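DUF4136 domain-containing protein (Bacteroides thetaiotaomicron, PDB 4F54) is of unknown function but carries a DUF4136 domain, related to the TolB N-terminal clan, and is probably made as a lipoprotein. Local coordinates at residues D15-Y20 with I181-Q186; Q88-A93 with P111-P116; S139-M144 with T162-G167. All blocks are in the same frame, centred on the assembly; numbering follows the deposited sequence. Where two conformers were deposited one is given.

The three contacts share one mixed sheet. Contact 3, centred about 6 Å from the chain's centre, pairs two neighbouring strands of it. Contact 1 lies on one side, their centres about 10 Å apart, joined to it where Tyr-20 O lies 2.9 Å from Tyr-164 N and Leu-18 N 2.9 Å from Thr-166 O. Contact 2 lies on the other, its centre about 11 Å from that of contact 3; Glu-143 OE1 links the two, 2.6 Å from Tyr-113 OH and 2.8 Å from Gln-88 NE2. Contacts 1 and 2 do not touch, their nearest atoms about 7 Å apart. No active site is known; a sulfate, probably from crystallisation, lies about 6 Å from the Trp-114 side chain.

Contact 1 (D15-Y20 with I181-Q186)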
loop_
_atom_site.group_PDB
_atom_site.type_symbol
_atom_site.label_atom_id
_atom_site.label_comp_id
_atom_site.label_asym_id
_atom_site.label_seq_id
_atom_site.Cartn_x
_atom_site.Cartn_y
_atom_site.Cartn_z
ATOM N N ASP A 15 -13.560 -11.179 -12.201
ATOM C CA ASP A 15 -13.564 -10.748 -10.782
ATOM C C ASP A 15 -14.561 -9.632 -10.390
ATOM O O ASP A 15 -14.971 -8.793 -11.197
ATOM C CB ASP A 15 -12.153 -10.325 -10.329
ATOM C CG ASP A 15 -11.079 -11.380 -10.635
ATOM O OD1 ASP A 15 -11.311 -12.583 -10.383
ATOM O OD2 ASP A 15 -9.992 -10.988 -11.113
ATOM N N ASN A 16 -14.915 -9.640 -9.112
ATOM C CA ASN A 16 -15.755 -8.613 -8.512
ATOM C C ASN A 16 -14.950 -7.451 -7.921
ATOM O O ASN A 16 -15.363 -6.902 -6.902
ATOM C CB ASN A 16 -16.533 -9.226 -7.348
ATOM C CG ASN A 16 -17.426 -10.343 -7.771
ATOM O OD1 ASN A 16 -18.094 -10.246 -8.791
ATOM N ND2 ASN A 16 -17.434 -11.427 -6.995
ATOM N N TYR A 17 -13.783 -7.154 -8.512
ATOM C CA TYR A 17 -12.894 -6.063 -8.125
ATOM C C TYR A 17 -11.859 -5.841 -9.251
ATOM O O TYR A 17 -11.770 -6.620 -10.206
ATOM C CB TYR A 17 -12.190 -6.394 -6.816
ATOM C CG TYR A 17 -11.474 -7.724 -6.854
ATOM C CD1 TYR A 17 -10.214 -7.854 -7.451
ATOM C CD2 TYR A 17 -12.094 -8.877 -6.379
ATOM C CE1 TYR A 17 -9.587 -9.082 -7.530
ATOM C CE2 TYR A 17 -11.480 -10.100 -6.436
ATOM C CZ TYR A 17 -10.231 -10.219 -7.017
ATOM O OH TYR A 17 -9.636 -11.480 -7.070
ATOM N N LEU A 18 -11.105 -4.753 -9.136
ATOM C CA LEU A 18 -10.080 -4.323 -10.100
ATOM C C LEU A 18 -8.794 -4.145 -9.334
ATOM O O LEU A 18 -8.808 -3.619 -8.254
ATOM C CB LEU A 18 -10.448 -2.987 -10.741
ATOM C CG LEU A 18 -11.766 -2.980 -11.566
ATOM C CD1 LEU A 18 -12.229 -1.589 -11.968
ATOM C CD2 LEU A 18 -11.669 -3.870 -12.800
ATOM N N VAL A 19 -7.673 -4.535 -9.922
ATOM C CA VAL A 19 -6.379 -4.488 -9.263
ATOM C C VAL A 19 -5.368 -3.871 -10.239
ATOM O O VAL A 19 -5.161 -4.393 -11.339
ATOM C CB VAL A 19 -5.882 -5.895 -8.857
ATOM C CG1 VAL A 19 -4.447 -5.826 -8.263
ATOM C CG2 VAL A 19 -6.826 -6.522 -7.862
ATOM N N TYR A 20 -4.723 -2.789 -9.808
ATOM C CA TYR A 20 -3.710 -2.089 -10.588
ATOM C C TYR A 20 -2.411 -2.115 -9.776
ATOM O O TYR A 20 -2.411 -1.972 -8.557
ATOM C CB TYR A 20 -4.135 -0.636 -10.889
ATOM C CG TYR A 20 -5.471 -0.511 -11.566
ATOM C CD1 TYR A 20 -5.593 -0.758 -12.934
ATOM C CD2 TYR A 20 -6.634 -0.193 -10.827
ATOM C CE1 TYR A 20 -6.830 -0.678 -13.567
ATOM C CE2 TYR A 20 -7.876 -0.129 -11.441
ATOM C CZ TYR A 20 -7.968 -0.365 -12.813
ATOM O OH TYR A 20 -9.174 -0.294 -13.443
ATOM N N ILE A 181 -9.056 -9.822 0.409
ATOM C CA ILE A 181 -7.937 -10.776 0.457
ATOM C C ILE A 181 -7.638 -11.318 -0.945
ATOM O O ILE A 181 -6.463 -11.490 -1.320
ATOM C CB ILE A 181 -8.180 -11.910 1.493
ATOM C CG1 ILE A 181 -7.931 -11.374 2.911
ATOM C CG2 ILE A 181 -7.320 -13.140 1.207
ATOM C CD1 ILE A 181 -8.785 -12.049 3.968
ATOM N N GLU A 182 -8.682 -11.604 -1.698
ATOM C CA GLU A 182 -8.529 -12.090 -3.069
ATOM C C GLU A 182 -7.837 -11.025 -3.954
ATOM O O GLU A 182 -6.952 -11.353 -4.791
ATOM C CB GLU A 182 -9.874 -12.532 -3.656
ATOM C CG GLU A 182 -10.500 -13.740 -2.951
ATOM C CD GLU A 182 -11.916 -14.058 -3.436
ATOM O OE1 GLU A 182 -12.325 -13.519 -4.475
ATOM O OE2 GLU A 182 -12.617 -14.844 -2.774
ATOM N N ALA A 183 -8.182 -9.769 -3.730
ATOM C CA ALA A 183 -7.525 -8.631 -4.430
ATOM C C ALA A 183 -6.038 -8.496 -4.042
ATOM O O ALA A 183 -5.182 -8.345 -4.918
ATOM C CB ALA A 183 -8.282 -7.320 -4.246
ATOM N N VAL A 184 -5.715 -8.613 -2.739
ATOM C CA VAL A 184 -4.320 -8.617 -2.312
ATOM C C VAL A 184 -3.572 -9.739 -3.021
ATOM O O VAL A 184 -2.519 -9.505 -3.606
ATOM C CB VAL A 184 -4.177 -8.624 -0.762
ATOM C CG1 VAL A 184 -2.724 -8.850 -0.342
ATOM C CG2 VAL A 184 -4.742 -7.348 -0.157
ATOM N N ASN A 185 -4.103 -10.971 -2.997
ATOM C CA ASN A 185 -3.463 -12.101 -3.660
ATOM C C ASN A 185 -3.252 -11.822 -5.131
ATOM O O ASN A 185 -2.176 -12.090 -5.681
ATOM C CB ASN A 185 -4.293 -13.368 -3.478
ATOM C CG ASN A 185 -4.272 -13.886 -2.047
ATOM O OD1 ASN A 185 -3.428 -13.491 -1.247
ATOM N ND2 ASN A 185 -5.236 -14.749 -1.715
ATOM N N GLN A 186 -4.246 -11.196 -5.760
ATOM C CA GLN A 186 -4.133 -10.880 -7.184
ATOM C C GLN A 186 -3.041 -9.881 -7.509
ATOM O O GLN A 186 -2.346 -10.004 -8.514
ATOM C CB GLN A 186 -5.477 -10.398 -7.750
ATOM C CG GLN A 186 -5.429 -9.943 -9.208
ATOM C CD GLN A 186 -4.992 -11.035 -10.184
ATOM O OE1 GLN A 186 -5.395 -12.202 -10.056
ATOM N NE2 GLN A 186 -4.195 -10.657 -11.184
HETATM O O HOH W 1 -8.079 -12.348 -9.209
HETATM O O HOH W 2 -11.076 -13.563 -6.779
#
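The phenol oxygen of Tyr-17 is linked to Gln-186 through a well-placed water, to which the OH gives its proton at 2.8 Å. That water in turn donates to Gln-186 OE1, also at 2.8 Å, and to Asp-15 OD2 at 3.0 Å, so three side chains share it. The setting is an alpha/beta packing: helix 179-189 lies against the start of strand 18-23 and the turn that leads into it. A second water between Tyr-17 OH and Glu-182 OE1 is doubtful, since its bond to the phenol is very short and Glu-182 has two conformers; the carboxylate also forms a salt bridge with Arg-177. The Tyr-17 ring itself is sandwiched. Ala-183 CB makes a CH-pi contact with one face, 4.1 Å from the ring centroid and displaced toward the rim, while Asp-15 CB covers the centre of the opposite face. With chi1 at 54°, CG of Tyr-17 stands between its own backbone N and carbonyl carbon, which sets the start of the ring beside Ala-183 CB, 4.1 Å from CG. Gln-186 bends at chi2, and its NE2 is taken up by Gln-190 OE1, which leaves the amide anchored at both ends. Val-19 completes the apolar part: its CG2 methyl, anti to the carbonyl carbon, rests 4.0 Å from Ala-183 CB and 3.9 Å from Gln-186 CG.

Contact 2 (Q88-A93 with P111-P116); sequences QVSYIA and PGYWGP
Gln-88 and Trp-114 face each other with their CA atoms 7.6 Å apart, where strand 85-92 is covered by an irregular loop that precedes helix 116-119. The two side chains slide past each other in opposite directions, the amide plane only 21° from the indole. Gln-88 CB sits almost squarely over the five-membered ring, 3.6 Å from its centroid, in a CH-pi contact, and further out OE1 comes to 3.3 Å from Trp-114 CB. That oxygen accepts a hydrogen bond from Trp-119 NE1. At its edge the indole turns NE1 to the strand, where the one N-H makes two weak, bent bonds, to Val-89 O at 3.4 Å and to Ser-90 OG at 3.0 Å, the serine oxygen lying in the ring plane. Tyr-113 approaches the same serine, its CE1 3.5 Å from Ser-90 OG, and its ring stands perpendicular to the Gln-88 amide. A water ties this corner together: it donates to Tyr-113 OH at 2.8 Å and lies 2.7 Å from Ser-90 OG. An alanine in place of Trp-114 removes the indole and its N-H, which would probably open a gap over Gln-88 CB and cost Val-89 O and Ser-90 OG a weak donor. Tyr-113 OH and Gln-88 NE2 are both hydrogen-bonded to Glu-143 OE1, so the loop is held to the strand by a CH-pi contact, two weak N-H bonds and this shared acceptor.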
loop_
_atom_site.group_PDB
_atom_site.type_symbol
_atom_site.label_atom_id
_atom_site.label_comp_id
_atom_site.label_asym_id
_atom_site.label_seq_id
_atom_site.Cartn_x
_atom_site.Cartn_y
_atom_site.Cartn_z
ATOM N N GLN A 88 3.155 -0.084 3.563
ATOM C CA GLN A 88 2.089 0.673 4.227
ATOM C C GLN A 88 0.816 0.508 3.400
ATOM O O GLN A 88 0.855 0.486 2.145
ATOM C CB GLN A 88 2.465 2.169 4.371
ATOM C CG GLN A 88 2.776 2.898 3.045
ATOM C CD GLN A 88 3.482 4.207 3.212
ATOM O OE1 GLN A 88 4.158 4.424 4.244
ATOM N NE2 GLN A 88 3.319 5.129 2.252
ATOM N N VAL A 89 -0.304 0.312 4.111
ATOM C CA VAL A 89 -1.625 -0.005 3.524
ATOM C C VAL A 89 -2.600 1.056 4.031
ATOM O O VAL A 89 -2.624 1.378 5.229
ATOM C CB VAL A 89 -2.145 -1.408 3.921
ATOM C CG1 VAL A 89 -3.486 -1.722 3.239
ATOM C CG2 VAL A 89 -1.124 -2.539 3.583
ATOM N N SER A 90 -3.419 1.581 3.133
ATOM C CA SER A 90 -4.479 2.537 3.468
ATOM C C SER A 90 -5.818 2.166 2.811
ATOM O O SER A 90 -5.856 1.688 1.677
ATOM C CB SER A 90 -4.131 3.952 3.030
ATOM O OG SER A 90 -2.865 4.353 3.548
ATOM N N TYR A 91 -6.884 2.326 3.587
ATOM C CA TYR A 91 -8.256 2.202 3.125
ATOM C C TYR A 91 -8.884 3.596 2.919
ATOM O O TYR A 91 -8.895 4.384 3.848
ATOM C CB TYR A 91 -9.050 1.438 4.151
ATOM C CG TYR A 91 -10.496 1.247 3.816
ATOM C CD1 TYR A 91 -10.877 0.456 2.724
ATOM C CD2 TYR A 91 -11.514 1.804 4.591
ATOM C CE1 TYR A 91 -12.227 0.223 2.420
ATOM C CE2 TYR A 91 -12.865 1.593 4.278
ATOM C CZ TYR A 91 -13.227 0.824 3.164
ATOM O OH TYR A 91 -14.583 0.613 2.866
ATOM N N ILE A 92 -9.425 3.836 1.724
ATOM C CA ILE A 92 -10.037 5.090 1.384
ATOM C C ILE A 92 -11.518 5.011 1.707
ATOM O O ILE A 92 -12.267 4.308 1.012
ATOM C CB ILE A 92 -9.792 5.464 -0.116
ATOM C CG1 ILE A 92 -8.283 5.317 -0.489
ATOM C CG2 ILE A 92 -10.438 6.838 -0.415
ATOM C CD1 ILE A 92 -8.029 5.459 -1.987
ATOM N N ALA A 93 -11.919 5.733 2.753
ATOM C CA ALA A 93 -13.330 5.837 3.209
ATOM C C ALA A 93 -13.976 7.146 2.757
ATOM O O ALA A 93 -15.206 7.277 2.756
ATOM C CB ALA A 93 -13.425 5.702 4.725
ATOM N N PRO A 111 -4.041 14.989 4.828
ATOM C CA PRO A 111 -3.116 15.437 5.922
ATOM C C PRO A 111 -2.636 14.311 6.828
ATOM O O PRO A 111 -1.542 14.374 7.313
ATOM C CB PRO A 111 -3.949 16.452 6.700
ATOM C CG PRO A 111 -4.961 16.933 5.711
ATOM C CD PRO A 111 -5.310 15.744 4.871
ATOM N N GLY A 112 -3.444 13.291 7.039
ATOM C CA GLY A 112 -3.041 12.172 7.895
ATOM C C GLY A 112 -2.297 11.038 7.225
ATOM O O GLY A 112 -2.100 9.995 7.832
ATOM N N TYR A 113 -1.873 11.212 5.976
ATOM C CA TYR A 113 -1.295 10.100 5.233
ATOM C C TYR A 113 0.031 9.708 5.872
ATOM O O TYR A 113 0.688 10.547 6.477
ATOM C CB TYR A 113 -1.052 10.476 3.770
ATOM C CG TYR A 113 -0.762 9.258 2.904
ATOM C CD1 TYR A 113 -1.762 8.308 2.716
ATOM C CD2 TYR A 113 0.519 8.997 2.399
ATOM C CE1 TYR A 113 -1.512 7.175 2.005
ATOM C CE2 TYR A 113 0.758 7.863 1.625
ATOM C CZ TYR A 113 -0.237 6.960 1.495
ATOM O OH TYR A 113 -0.023 5.854 0.743
ATOM N N TRP A 114 0.425 8.461 5.677
ATOM C CA TRP A 114 1.759 8.000 6.085
ATOM C C TRP A 114 2.837 8.991 5.762
ATOM O O TRP A 114 2.842 9.557 4.669
ATOM C CB TRP A 114 2.082 6.689 5.368
ATOM C CG TRP A 114 1.122 5.581 5.663
ATOM C CD1 TRP A 114 0.002 5.177 4.905
ATOM C CD2 TRP A 114 1.136 4.695 6.808
ATOM N NE1 TRP A 114 -0.609 4.088 5.471
ATOM C CE2 TRP A 114 -0.011 3.784 6.655
ATOM C CE3 TRP A 114 1.989 4.514 7.882
ATOM C CZ2 TRP A 114 -0.276 2.760 7.580
ATOM C CZ3 TRP A 114 1.655 3.536 8.835
ATOM C CH2 TRP A 114 0.584 2.652 8.651
ATOM N N GLY A 115 3.697 9.289 6.737
ATOM C CA GLY A 115 4.826 10.140 6.492
ATOM C C GLY A 115 6.091 9.362 6.281
ATOM O O GLY A 115 6.283 8.315 6.907
ATOM N N PRO A 116 7.023 9.918 5.481
ATOM C CA PRO A 116 8.311 9.192 5.362
ATOM C C PRO A 116 9.005 8.987 6.678
ATOM O O PRO A 116 9.760 8.003 6.881
ATOM C CB PRO A 116 9.153 10.109 4.473
ATOM C CG PRO A 116 8.120 10.769 3.605
ATOM C CD PRO A 116 6.949 11.041 4.521
HETATM O O HOH W 3 -0.920 3.403 1.872
#

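Contact 3 (S139-M144 with T162-G167); sequences SFITEM and TSYLTG
Thr-162 and Glu-143 form a non-hydrogen-bonded pair of an antiparallel strand pairing, their side chains side by side and pointing the same way; Thr-162 OG1 is hydrogen-bonded to the hydroxyls (OH) of Tyr-129 and Tyr-127. Ser-163 follows in a hydrogen-bonded pair with Thr-142, its N giving to Thr-142 O at 2.9 Å and its O receiving from Thr-142 N at 3.1 Å. A water 2.8 Å from Ser-163 OG also bonds Thr-142 OG1, which in turn meets Tyr-65 OH. At Tyr-164, CG stands anti to the backbone N (chi1 -173°), and the ring leans across to strand 139-146, toward its start: at the ring edge CD1 comes within 3.3 Å of Phe-140 O, and CE1 lies 3.8 Å from Ser-139 CB. The phenol ends on Ser-134 O. Leu-165 then makes two backbone bonds with Phe-140, while their CB atoms meet at 4.1 Å. Thr-166 OG1 comes 2.8 Å from Ser-139 OG, and Gly-167, with positive phi, leaves the strand. Strand 139-146 is flanked by strands 85-92 and 159-166, with 18-23 next beyond 159-166; Phe-140, Ser-163 and Leu-165 face helix 179-189, whereas Ile-141, Thr-162 and Tyr-164 lie under the loop residue Tyr-133.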
loop_
_atom_site.group_PDB
_atom_site.type_symbol
_atom_site.label_atom_id
_atom_site.label_comp_id
_atom_site.label_asym_id
_atom_site.label_seq_id
_atom_site.Cartn_x
_atom_site.Cartn_y
_atom_site.Cartn_z
ATOM N N SER A 139 -11.761 1.468 -1.322
ATOM C CA SER A 139 -10.613 1.100 -2.148
ATOM C C SER A 139 -9.357 1.140 -1.277
ATOM O O SER A 139 -9.350 1.723 -0.219
ATOM C CB SER A 139 -10.494 2.110 -3.282
ATOM O OG SER A 139 -11.631 2.069 -4.141
ATOM N N PHE A 140 -8.309 0.450 -1.718
ATOM C CA PHE A 140 -7.036 0.372 -0.975
ATOM C C PHE A 140 -5.874 0.887 -1.806
ATOM O O PHE A 140 -5.747 0.529 -2.944
ATOM C CB PHE A 140 -6.694 -1.035 -0.512
ATOM C CG PHE A 140 -7.709 -1.667 0.440
ATOM C CD1 PHE A 140 -8.854 -2.304 -0.039
ATOM C CD2 PHE A 140 -7.464 -1.692 1.815
ATOM C CE1 PHE A 140 -9.750 -2.912 0.860
ATOM C CE2 PHE A 140 -8.360 -2.279 2.706
ATOM C CZ PHE A 140 -9.512 -2.878 2.223
ATOM N N ILE A 141 -4.995 1.682 -1.166
ATOM C CA ILE A 141 -3.682 2.096 -1.752
ATOM C C ILE A 141 -2.613 1.496 -0.853
ATOM O O ILE A 141 -2.618 1.739 0.347
ATOM C CB ILE A 141 -3.451 3.632 -1.791
ATOM C CG1 ILE A 141 -4.241 4.308 -2.895
ATOM C CG2 ILE A 141 -1.962 4.006 -2.026
ATOM C CD1 ILE A 141 -3.725 4.011 -4.308
ATOM N N THR A 142 -1.715 0.723 -1.453
ATOM C CA THR A 142 -0.627 0.038 -0.784
ATOM C C THR A 142 0.649 0.455 -1.474
ATOM O O THR A 142 0.745 0.459 -2.692
ATOM C CB THR A 142 -0.808 -1.468 -0.815
ATOM O OG1 THR A 142 -2.042 -1.774 -0.164
ATOM C CG2 THR A 142 0.430 -2.225 -0.170
ATOM N N GLU A 143 1.638 0.814 -0.678
ATOM C CA GLU A 143 2.981 1.217 -1.166
ATOM C C GLU A 143 4.055 0.414 -0.427
ATOM O O GLU A 143 4.000 0.221 0.804
ATOM C CB GLU A 143 3.212 2.723 -0.991
ATOM C CG GLU A 143 2.277 3.564 -1.853
ATOM C CD GLU A 143 2.370 5.053 -1.494
ATOM O OE1 GLU A 143 2.294 5.398 -0.302
ATOM O OE2 GLU A 143 2.547 5.897 -2.406
HETATM N N MSE A 144 5.059 0.028 -1.203
HETATM C CA MSE A 144 6.243 -0.698 -0.798
HETATM C C MSE A 144 7.426 0.205 -1.029
HETATM O O MSE A 144 7.623 0.747 -2.112
HETATM C CB MSE A 144 6.414 -2.018 -1.567
HETATM C CG MSE A 144 7.546 -2.885 -1.016
HETATM SE SE MSE A 144 7.677 -4.533 -2.056
HETATM C CE MSE A 144 5.781 -5.153 -1.901
ATOM N N THR A 162 3.554 -0.108 -6.031
ATOM C CA THR A 162 2.272 0.423 -5.583
ATOM C C THR A 162 1.155 -0.448 -6.121
ATOM O O THR A 162 1.222 -0.917 -7.245
ATOM C CB THR A 162 2.102 1.900 -6.050
ATOM O OG1 THR A 162 3.234 2.663 -5.639
ATOM C CG2 THR A 162 0.807 2.534 -5.491
ATOM N N SER A 163 0.102 -0.624 -5.347
ATOM C CA SER A 163 -1.117 -1.246 -5.826
ATOM C C SER A 163 -2.325 -0.401 -5.439
ATOM O O SER A 163 -2.316 0.342 -4.422
ATOM C CB SER A 163 -1.267 -2.704 -5.345
ATOM O OG SER A 163 -1.467 -2.727 -3.944
ATOM N N TYR A 164 -3.349 -0.528 -6.287
ATOM C CA TYR A 164 -4.629 0.079 -6.092
ATOM C C TYR A 164 -5.680 -0.994 -6.284
ATOM O O TYR A 164 -5.823 -1.561 -7.383
ATOM C CB TYR A 164 -4.844 1.251 -7.003
ATOM C CG TYR A 164 -6.081 2.080 -6.786
ATOM C CD1 TYR A 164 -6.424 2.517 -5.505
ATOM C CD2 TYR A 164 -6.803 2.586 -7.856
ATOM C CE1 TYR A 164 -7.534 3.333 -5.319
ATOM C CE2 TYR A 164 -7.911 3.410 -7.691
ATOM C CZ TYR A 164 -8.262 3.784 -6.393
ATOM O OH TYR A 164 -9.358 4.642 -6.202
ATOM N N LEU A 165 -6.400 -1.293 -5.199
ATOM C CA LEU A 165 -7.493 -2.301 -5.231
ATOM C C LEU A 165 -8.810 -1.523 -5.178
ATOM O O LEU A 165 -9.031 -0.782 -4.213
ATOM C CB LEU A 165 -7.369 -3.185 -3.991
ATOM C CG LEU A 165 -5.977 -3.742 -3.702
ATOM C CD1 LEU A 165 -6.022 -4.762 -2.545
ATOM C CD2 LEU A 165 -5.379 -4.393 -4.952
ATOM N N THR A 166 -9.672 -1.691 -6.162
ATOM C CA THR A 166 -10.845 -0.803 -6.295
ATOM C C THR A 166 -11.975 -1.501 -7.013
ATOM O O THR A 166 -11.851 -2.679 -7.326
ATOM C CB THR A 166 -10.444 0.541 -6.961
ATOM O OG1 THR A 166 -11.522 1.480 -6.829
ATOM C CG2 THR A 166 -10.082 0.363 -8.434
ATOM N N GLY A 167 -13.087 -0.815 -7.260
ATOM C CA GLY A 167 -14.156 -1.434 -8.024
ATOM C C GLY A 167 -14.837 -2.635 -7.386
ATOM O O GLY A 167 -15.403 -3.477 -8.057
HETATM O O HOH W 4 -3.694 -1.601 -2.622
#